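Local coordinates for PbSGBP-B lipoprotein (Prevotella bryantii B14, PDB 6D2Y) that probably binds polysaccharide at the cell surface as a lipoprotein of a polysaccharide utilization locus, and carries a bound magnesium ion, at residues Y41-V46 with Y124-T129; T252-N257 with D390-V395. All coordinates share one frame; numbering follows the deposited sequence.

Contact 1 of 2, residues Y41-V46 with Y124-T129; sequences YYIRPV and YDFQVT
I43 reaches across the interior with its terminal methyl and sets it against two aromatic rings, those of Y124 and F126. CD1 lies 3.5 Å from CE1 of Y124 and 3.9 Å from CD2 of F126, meeting both rings obliquely. The I43 and Y124 side chains run antiparallel, the isoleucine arm beside the tyrosine ring, so CE1 of Y124 also lies alongside the methylene of the arm, 3.7 Å from CG1 of I43. This placement follows from the first torsion of I43: chi1 of -53° swings CG1 away from the carbonyl carbon, to the side of the backbone N, so that the ethyl arm ends against both rings. Branching at CB suits isoleucine to a strand, and its ethyl arm gives the reach between the sheets.

Y124 carries CG anti to its own N (chi1 174°), which lays the ring across the gap between the sheets and brings its hydroxyl over the backbone, 4.1 Å from CA of Y42. A water joins the two sides. It accepts from N of I43 at 3.0 Å and also hydrogen-bonds OH of Y124 at 3.0 Å. Tyrosine suits this place because its ring packs against isoleucine while its hydroxyl meets the water. F126, wholly apolar, is buried. No direct hydrogen bond links the segments, whose CA atoms stay 9.3 Å apart even at I43 and F126, a spacing characteristic of face-to-face packing in a beta sandwich.

Strand 39-45 is an outer strand of a three-stranded antiparallel sheet, where Y41 and Y42 both face V67 in a classic beta bulge. Strand 121-129 runs in the second sheet between strands 57-59 and 111-116; I43 also packs on I64 of its own sheet and on M112 of the opposing one.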
loop_
_atom_site.group_PDB
_atom_site.type_symbol
_atom_site.label_atom_id
_atom_site.label_comp_id
_atom_site.label_asym_id
_atom_site.label_seq_id
_atom_site.Cartn_x
_atom_site.Cartn_y
_atom_site.Cartn_z
ATOM N N TYR A 41 17.547 -39.319 -15.316
ATOM C CA TYR A 41 16.364 -40.131 -15.065
ATOM C C TYR A 41 15.330 -39.356 -14.258
ATOM O O TYR A 41 14.131 -39.428 -14.550
ATOM C CB TYR A 41 16.761 -41.424 -14.348
ATOM C CG TYR A 41 17.802 -42.255 -15.076
ATOM C CD1 TYR A 41 18.498 -43.257 -14.416
ATOM C CD2 TYR A 41 18.079 -42.048 -16.426
ATOM C CE1 TYR A 41 19.445 -44.020 -15.070
ATOM C CE2 TYR A 41 19.026 -42.806 -17.087
ATOM C CZ TYR A 41 19.704 -43.791 -16.404
ATOM O OH TYR A 41 20.645 -44.551 -17.059
ATOM N N TYR A 42 15.775 -38.606 -13.253
ATOM C CA TYR A 42 14.900 -37.730 -12.485
ATOM C C TYR A 42 15.768 -36.788 -11.662
ATOM O O TYR A 42 16.994 -36.925 -11.611
ATOM C CB TYR A 42 13.937 -38.520 -11.591
ATOM C CG TYR A 42 14.593 -39.430 -10.577
ATOM C CD1 TYR A 42 14.966 -38.957 -9.325
ATOM C CD2 TYR A 42 14.820 -40.770 -10.865
ATOM C CE1 TYR A 42 15.559 -39.790 -8.393
ATOM C CE2 TYR A 42 15.413 -41.610 -9.938
ATOM C CZ TYR A 42 15.781 -41.115 -8.705
ATOM O OH TYR A 42 16.371 -41.948 -7.781
ATOM N N ILE A 43 15.113 -35.822 -11.021
ATOM C CA ILE A 43 15.768 -34.841 -10.165
ATOM C C ILE A 43 15.148 -34.927 -8.779
ATOM O O ILE A 43 13.921 -34.870 -8.639
ATOM C CB ILE A 43 15.639 -33.414 -10.729
ATOM C CG1 ILE A 43 16.123 -33.368 -12.179
ATOM C CG2 ILE A 43 16.403 -32.425 -9.854
ATOM C CD1 ILE A 43 16.553 -31.996 -12.626
ATOM N N ARG A 44 15.991 -35.057 -7.764
ATOM C CA ARG A 44 15.572 -35.176 -6.377
ATOM C C ARG A 44 16.195 -34.063 -5.543
ATOM O O ARG A 44 17.206 -33.469 -5.939
ATOM C CB ARG A 44 15.968 -36.546 -5.807
ATOM C CG ARG A 44 17.396 -36.621 -5.291
ATOM C CD ARG A 44 17.803 -38.051 -4.969
ATOM N NE ARG A 44 19.232 -38.158 -4.685
ATOM C CZ ARG A 44 19.966 -39.237 -4.935
ATOM N NH1 ARG A 44 19.406 -40.311 -5.476
ATOM N NH2 ARG A 44 21.261 -39.244 -4.644
ATOM N N PRO A 45 15.607 -33.737 -4.393
ATOM C CA PRO A 45 16.204 -32.721 -3.520
ATOM C C PRO A 45 17.504 -33.221 -2.906
ATOM O O PRO A 45 17.837 -34.407 -2.943
ATOM C CB PRO A 45 15.134 -32.486 -2.449
ATOM C CG PRO A 45 13.867 -33.018 -3.043
ATOM C CD PRO A 45 14.283 -34.162 -3.910
ATOM N N VAL A 46 18.248 -32.282 -2.325
ATOM C CA VAL A 46 19.551 -32.600 -1.753
ATOM C C VAL A 46 19.520 -32.761 -0.234
ATOM O O VAL A 46 20.393 -33.449 0.318
ATOM C CB VAL A 46 20.602 -31.543 -2.158
ATOM C CG1 VAL A 46 20.528 -30.324 -1.250
ATOM C CG2 VAL A 46 21.997 -32.148 -2.141
ATOM N N TYR A 124 16.771 -30.664 -20.875
ATOM C CA TYR A 124 15.906 -31.420 -19.976
ATOM C C TYR A 124 14.831 -30.475 -19.461
ATOM O O TYR A 124 15.147 -29.460 -18.831
ATOM C CB TYR A 124 16.711 -32.022 -18.821
ATOM C CG TYR A 124 15.879 -32.709 -17.761
ATOM C CD1 TYR A 124 15.559 -32.061 -16.577
ATOM C CD2 TYR A 124 15.429 -34.012 -17.939
ATOM C CE1 TYR A 124 14.802 -32.685 -15.603
ATOM C CE2 TYR A 124 14.676 -34.646 -16.970
ATOM C CZ TYR A 124 14.365 -33.977 -15.803
ATOM O OH TYR A 124 13.614 -34.598 -14.834
ATOM N N ASP A 125 13.569 -30.793 -19.750
ATOM C CA ASP A 125 12.462 -29.933 -19.345
ATOM C C ASP A 125 12.418 -29.800 -17.829
ATOM O O ASP A 125 12.311 -30.799 -17.112
ATOM C CB ASP A 125 11.141 -30.493 -19.869
ATOM C CG ASP A 125 11.041 -30.440 -21.377
ATOM O OD1 ASP A 125 12.067 -30.170 -22.036
ATOM O OD2 ASP A 125 9.933 -30.670 -21.905
ATOM N N PHE A 126 12.500 -28.562 -17.345
ATOM C CA PHE A 126 12.545 -28.290 -15.913
ATOM C C PHE A 126 12.210 -26.823 -15.695
ATOM O O PHE A 126 12.775 -25.953 -16.366
ATOM C CB PHE A 126 13.926 -28.624 -15.335
ATOM C CG PHE A 126 13.997 -28.543 -13.838
ATOM C CD1 PHE A 126 14.529 -27.424 -13.216
ATOM C CD2 PHE A 126 13.542 -29.587 -13.049
ATOM C CE1 PHE A 126 14.602 -27.345 -11.840
ATOM C CE2 PHE A 126 13.610 -29.514 -11.669
ATOM C CZ PHE A 126 14.140 -28.392 -11.065
ATOM N N GLN A 127 11.297 -26.551 -14.767
ATOM C CA GLN A 127 10.813 -25.200 -14.527
ATOM C C GLN A 127 11.534 -24.575 -13.341
ATOM O O GLN A 127 11.796 -25.242 -12.336
ATOM C CB GLN A 127 9.304 -25.196 -14.272
ATOM C CG GLN A 127 8.504 -26.025 -15.259
ATOM C CD GLN A 127 7.061 -26.199 -14.830
ATOM O OE1 GLN A 127 6.219 -25.341 -15.089
ATOM N NE2 GLN A 127 6.770 -27.314 -14.168
ATOM N N VAL A 128 11.854 -23.292 -13.466
ATOM C CA VAL A 128 12.434 -22.516 -12.378
ATOM C C VAL A 128 11.301 -21.718 -11.747
ATOM O O VAL A 128 10.731 -20.822 -12.380
ATOM C CB VAL A 128 13.564 -21.602 -12.867
ATOM C CG1 VAL A 128 13.975 -20.634 -11.766
ATOM C CG2 VAL A 128 14.755 -22.434 -13.324
ATOM N N THR A 129 10.967 -22.050 -10.504
ATOM C CA THR A 129 9.840 -21.420 -9.828
ATOM C C THR A 129 10.201 -19.997 -9.422
ATOM O O THR A 129 11.200 -19.773 -8.731
ATOM C CB THR A 129 9.431 -22.244 -8.608
ATOM O OG1 THR A 129 8.646 -23.365 -9.033
ATOM C CG2 THR A 129 8.618 -21.400 -7.637
HETATM O O HOH W 1 12.382 -35.647 -12.282
#

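Contact 2 of 2, residues T252-N257 with D390-V395; sequences TSLSGN and DKWVTV. With MG (magnesium ion), chain B.
L254 and W392 bring the two backbones closest, with CA atoms 6.9 Å apart, although no backbone-to-backbone hydrogen bond joins them. Segment 252-257 is an irregular loop that turns at G256, whose positive phi (65°) a residue without a side chain adopts easily; segment 390-395 runs from a loop into strand 393-398. W392 makes the crossing. Its chi1 of -70° puts CG on the backbone N side, and the indole extends to the loop so that NE1 donates to O of T252 at 2.9 Å, with the acceptor almost in the ring plane and an N-H...O angle of 151°. CB of L254 sits over one face, 3.3 Å from the centroid of the five-membered ring, in a CH-pi contact. Leucine's longer apolar side chain also lets CD1 of L254 reach CG of W392 at 4.0 Å. Within the loop, OG of S253 donates to O of G256 at 2.8 Å. Just beyond, the carbonyl oxygens of S255 and N257 bind magnesium together with a water, D225, D227 and D452. Tryptophan's two chemistries, a flat apolar face and one N-H, therefore hold the loop at T252 and L254, before its metal-binding carbonyls, without supplying a metal ligand.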
loop_
_atom_site.group_PDB
_atom_site.type_symbol
_atom_site.label_atom_id
_atom_site.label_comp_id
_atom_site.label_asym_id
_atom_site.label_seq_id
_atom_site.Cartn_x
_atom_site.Cartn_y
_atom_site.Cartn_z
ATOM N N THR A 252 -10.240 21.729 -10.417
ATOM C CA THR A 252 -9.215 20.833 -9.901
ATOM C C THR A 252 -9.790 19.615 -9.191
ATOM O O THR A 252 -9.019 18.818 -8.647
ATOM C CB THR A 252 -8.293 21.591 -8.941
ATOM O OG1 THR A 252 -8.888 21.625 -7.631
ATOM C CG2 THR A 252 -8.062 23.012 -9.427
ATOM N N SER A 253 -11.113 19.460 -9.177
ATOM C CA SER A 253 -11.736 18.379 -8.425
ATOM C C SER A 253 -11.397 17.022 -9.028
ATOM O O SER A 253 -11.350 16.856 -10.250
ATOM C CB SER A 253 -13.252 18.560 -8.392
ATOM O OG SER A 253 -13.643 19.486 -7.394
ATOM N N LEU A 254 -11.160 16.044 -8.155
ATOM C CA LEU A 254 -11.071 14.657 -8.592
ATOM C C LEU A 254 -12.459 14.073 -8.815
ATOM O O LEU A 254 -12.721 13.441 -9.843
ATOM C CB LEU A 254 -10.305 13.834 -7.557
ATOM C CG LEU A 254 -10.410 12.315 -7.683
ATOM C CD1 LEU A 254 -9.557 11.815 -8.840
ATOM C CD2 LEU A 254 -10.015 11.649 -6.379
ATOM N N SER A 255 -13.360 14.281 -7.854
ATOM C CA SER A 255 -14.742 13.830 -7.985
ATOM C C SER A 255 -15.576 14.656 -7.007
ATOM O O SER A 255 -15.553 14.395 -5.800
ATOM C CB SER A 255 -14.874 12.342 -7.710
ATOM O OG SER A 255 -16.213 11.915 -7.892
ATOM N N GLY A 256 -16.293 15.644 -7.536
ATOM C CA GLY A 256 -17.138 16.468 -6.690
ATOM C C GLY A 256 -16.319 17.267 -5.695
ATOM O O GLY A 256 -15.198 17.707 -5.978
ATOM N N ASN A 257 -16.883 17.447 -4.504
ATOM C CA ASN A 257 -16.239 18.252 -3.479
ATOM C C ASN A 257 -14.971 17.584 -2.968
ATOM O O ASN A 257 -14.849 16.357 -2.939
ATOM C CB ASN A 257 -17.190 18.495 -2.306
ATOM C CG ASN A 257 -18.321 19.434 -2.656
ATOM O OD1 ASN A 257 -18.146 20.373 -3.429
ATOM N ND2 ASN A 257 -19.495 19.182 -2.092
ATOM N N ASP A 390 0.421 18.509 -9.082
ATOM C CA ASP A 390 -0.954 18.878 -9.416
ATOM C C ASP A 390 -1.790 17.692 -9.883
ATOM O O ASP A 390 -2.801 17.880 -10.567
ATOM C CB ASP A 390 -1.009 19.993 -10.469
ATOM C CG ASP A 390 -0.139 21.179 -10.111
ATOM O OD1 ASP A 390 1.019 21.228 -10.575
ATOM O OD2 ASP A 390 -0.615 22.066 -9.370
ATOM N N LYS A 391 -1.397 16.472 -9.533
ATOM C CA LYS A 391 -2.205 15.291 -9.792
ATOM C C LYS A 391 -2.731 14.726 -8.480
ATOM O O LYS A 391 -2.152 14.932 -7.410
ATOM C CB LYS A 391 -1.410 14.209 -10.535
ATOM C CG LYS A 391 -1.002 14.583 -11.953
ATOM C CD LYS A 391 0.392 15.176 -11.980
ATOM C CE LYS A 391 0.893 15.381 -13.400
ATOM N NZ LYS A 391 2.284 15.915 -13.411
ATOM N N TRP A 392 -3.847 14.011 -8.580
ATOM C CA TRP A 392 -4.392 13.292 -7.441
ATOM C C TRP A 392 -3.684 11.950 -7.303
ATOM O O TRP A 392 -3.566 11.199 -8.277
ATOM C CB TRP A 392 -5.896 13.083 -7.607
ATOM C CG TRP A 392 -6.710 14.336 -7.477
ATOM C CD1 TRP A 392 -7.107 15.168 -8.485
ATOM C CD2 TRP A 392 -7.234 14.896 -6.267
ATOM N NE1 TRP A 392 -7.846 16.208 -7.977
ATOM C CE2 TRP A 392 -7.937 16.066 -6.617
ATOM C CE3 TRP A 392 -7.177 14.521 -4.921
ATOM C CZ2 TRP A 392 -8.579 16.864 -5.670
ATOM C CZ3 TRP A 392 -7.813 15.315 -3.982
ATOM C CH2 TRP A 392 -8.504 16.473 -4.363
ATOM N N VAL A 393 -3.207 11.654 -6.096
ATOM C CA VAL A 393 -2.544 10.393 -5.797
ATOM C C VAL A 393 -3.230 9.757 -4.596
ATOM O O VAL A 393 -3.756 10.448 -3.717
ATOM C CB VAL A 393 -1.033 10.582 -5.525
ATOM C CG1 VAL A 393 -0.328 11.113 -6.770
ATOM C CG2 VAL A 393 -0.813 11.512 -4.341
ATOM N N THR A 394 -3.233 8.426 -4.568
ATOM C CA THR A 394 -3.838 7.673 -3.477
ATOM C C THR A 394 -2.807 7.402 -2.391
ATOM O O THR A 394 -1.728 6.868 -2.668
ATOM C CB THR A 394 -4.430 6.358 -3.985
ATOM O OG1 THR A 394 -5.366 6.630 -5.040
ATOM C CG2 THR A 394 -5.125 5.605 -2.853
ATOM N N VAL A 395 -3.144 7.770 -1.158
ATOM C CA VAL A 395 -2.277 7.583 -0.002
ATOM C C VAL A 395 -2.851 6.461 0.851
ATOM O O VAL A 395 -4.050 6.455 1.156
ATOM C CB VAL A 395 -2.143 8.883 0.807
ATOM C CG1 VAL A 395 -1.375 8.637 2.098
ATOM C CG2 VAL A 395 -1.466 9.956 -0.031
HETATM MG MG MG B . -15.423 14.046 -3.570
HETATM O O HOH W 2 -15.531 12.089 -4.042
#

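Starting near the N terminus, the chain enters contact 1 at 41-46 and runs through 77 residues, rich in strand, before 124-129 closes that loop; the two sheets of the first sandwich are thereby joined across their interior. The chain then passes through the region of the IPT/TIG domain. Contact 2 opens later at 252-257 and closes 132 intervening residues on at 390-395, tying the magnesium-site loop to the residue leading into strand 393-398 within the probable xyloglucan-binding domain. The two closures follow in series, neither enclosing nor crossing the other. The centres of contact 1 and contact 2 lie about 51 Å apart, on opposite sides of the chain's centre, with no direct touch.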